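Local coordinates for coat protein (Papaya mosaic virus, PDB 4DOX), which forms the helix-rich subunit of the flexible filamentous capsid, which probably packages the viral RNA, at residues 87-90 with 91-94. Residues are numbered along the deposited sequence; the frame is centred on the assembly and turned at random.
Sequences ISLA and QLAS
Ser-88 and Gln-91 meet through their first torsions: OG of Ser-88 sits between its own backbone N and carbonyl carbon (chi1 64°), which turns it toward Gln-91 N, while CG of Gln-91 lies beside its backbone N (chi1 -70°) and the chain then runs extended back toward Ser-88. The serine hydroxyl accepts from Gln-91 N at 3.1 Å (OG to N). In return Ser-88 N donates to Gln-91 OE1 at 3.0 Å, nearly straight at the hydrogen but coming from above the amide plane, 36° out of it. CG of Gln-91 passes alongside the hydroxyl, 3.2 Å from Ser-88 OG. This reciprocal pair is a capping box, with Ser-88 as N-cap of helix 89-98; it satisfies Gln-91 N in the first turn and joins the N-cap residue to that turn. Ser-88 O accepts from Leu-92 N at 3.2 Å, with a weak second bond from Gln-91 N. One residue on, Leu-89 O accepts from Ala-93 N at 2.9 Å, and Ala-90 O accepts from Ser-94 N at 3.0 Å. A water also links Ala-90 O, weakly, to Ser-94 OG. On the buried side, CG2 of Ile-87 meets CD2 of Leu-92 at 3.6 Å, the two side chains crossing at about a right angle. Leu-89 CD2 and Leu-92 CD1 are in looser contact. Both leucines pack on helix 56-70, Leu-89 against Glu-62 and Phe-66 and Leu-92 against Val-59, whereas Ile-87 rests on Val-51 and its carbonyl oxygen is hydrogen-bonded to Ser-82 OG.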
ATOM      1  N   ILE A  87      -8.496  -4.699 -18.590  1.00 50.52           N
ATOM      2  CA  ILE A  87      -7.868  -5.017 -17.293  1.00 46.83           C
ATOM      3  C   ILE A  87      -8.785  -4.528 -16.185  1.00 43.41           C
ATOM      4  O   ILE A  87      -8.986  -3.340 -16.058  1.00 42.73           O
ATOM      5  CB  ILE A  87      -6.458  -4.390 -17.159  1.00 46.71           C
ATOM      6  CG1 ILE A  87      -5.601  -4.813 -18.345  1.00 49.30           C
ATOM      7  CG2 ILE A  87      -5.754  -4.908 -15.920  1.00 45.02           C
ATOM      8  CD1 ILE A  87      -4.315  -4.070 -18.450  1.00 52.16           C
ATOM      9  N   SER A  88      -9.374  -5.450 -15.426  1.00 40.64           N
ATOM     10  CA  SER A  88     -10.283  -5.112 -14.297  1.00 37.09           C
ATOM     11  C   SER A  88      -9.454  -4.904 -13.037  1.00 34.60           C
ATOM     12  O   SER A  88      -8.285  -5.263 -13.017  1.00 34.64           O
ATOM     13  CB  SER A  88     -11.283  -6.250 -14.055  1.00 37.17           C
ATOM     14  OG  SER A  88     -10.612  -7.426 -13.645  1.00 34.54           O
ATOM     15  N   LEU A  89     -10.037  -4.327 -11.988  1.00 32.12           N
ATOM     16  CA  LEU A  89      -9.323  -4.205 -10.718  1.00 29.56           C
ATOM     17  C   LEU A  89      -8.959  -5.600 -10.191  1.00 29.24           C
ATOM     18  O   LEU A  89      -7.834  -5.820  -9.694  1.00 27.76           O
ATOM     19  CB  LEU A  89     -10.108  -3.401  -9.670  1.00 28.08           C
ATOM     20  CG  LEU A  89     -10.408  -1.930 -10.021  1.00 29.84           C
ATOM     21  CD1 LEU A  89     -11.137  -1.221  -8.924  1.00 28.96           C
ATOM     22  CD2 LEU A  89      -9.204  -1.078 -10.427  1.00 28.56           C
ATOM     23  N   ALA A  90      -9.880  -6.553 -10.328  1.00 28.99           N
ATOM     24  CA  ALA A  90      -9.587  -7.903  -9.861  1.00 29.91           C
ATOM     25  C   ALA A  90      -8.340  -8.447 -10.547  1.00 30.08           C
ATOM     26  O   ALA A  90      -7.562  -9.150  -9.922  1.00 30.33           O
ATOM     27  CB  ALA A  90     -10.770  -8.865 -10.043  1.00 30.69           C
ATOM     28  N   GLN A  91      -8.156  -8.126 -11.829  1.00 30.99           N
ATOM     29  CA  GLN A  91      -6.966  -8.594 -12.555  1.00 31.23           C
ATOM     30  C   GLN A  91      -5.680  -8.003 -11.981  1.00 29.83           C
ATOM     31  O   GLN A  91      -4.696  -8.722 -11.792  1.00 29.22           O
ATOM     32  CB  GLN A  91      -7.089  -8.353 -14.042  1.00 31.12           C
ATOM     33  CG  GLN A  91      -8.136  -9.261 -14.672  1.00 34.34           C
ATOM     34  CD  GLN A  91      -8.276  -9.046 -16.183  1.00 36.92           C
ATOM     35  OE1 GLN A  91      -9.084  -8.213 -16.657  1.00 37.28           O
ATOM     36  NE2 GLN A  91      -7.461  -9.768 -16.942  1.00 35.41           N
ATOM     37  N   LEU A  92      -5.727  -6.712 -11.668  1.00 28.89           N
ATOM     38  CA  LEU A  92      -4.588  -6.025 -11.065  1.00 28.48           C
ATOM     39  C   LEU A  92      -4.277  -6.618  -9.717  1.00 27.88           C
ATOM     40  O   LEU A  92      -3.114  -6.828  -9.408  1.00 28.74           O
ATOM     41  CB  LEU A  92      -4.837  -4.520 -10.918  1.00 28.19           C
ATOM     42  CG  LEU A  92      -4.954  -3.670 -12.194  1.00 30.18           C
ATOM     43  CD1 LEU A  92      -5.186  -2.164 -11.830  1.00 27.46           C
ATOM     44  CD2 LEU A  92      -3.701  -3.852 -13.099  1.00 31.01           C
ATOM     45  N   ALA A  93      -5.316  -6.926  -8.939  1.00 27.43           N
ATOM     46  CA  ALA A  93      -5.160  -7.558  -7.651  1.00 26.76           C
ATOM     47  C   ALA A  93      -4.457  -8.915  -7.795  1.00 28.12           C
ATOM     48  O   ALA A  93      -3.596  -9.296  -6.949  1.00 29.23           O
ATOM     49  CB  ALA A  93      -6.485  -7.722  -6.974  1.00 26.15           C
ATOM     50  N   SER A  94      -4.803  -9.660  -8.842  1.00 28.11           N
ATOM     51  CA  SER A  94      -4.158 -10.942  -9.038  1.00 28.68           C
ATOM     52  C   SER A  94      -2.674 -10.739  -9.389  1.00 28.95           C
ATOM     53  O   SER A  94      -1.800 -11.469  -8.911  1.00 29.38           O
ATOM     54  CB  SER A  94      -4.891 -11.726 -10.103  1.00 29.58           C
ATOM     55  OG  SER A  94      -6.161 -12.084  -9.624  1.00 29.19           O
TER
HETATM   56  O   HOH W   1      -8.154 -11.688 -11.568  1.00 26.62           O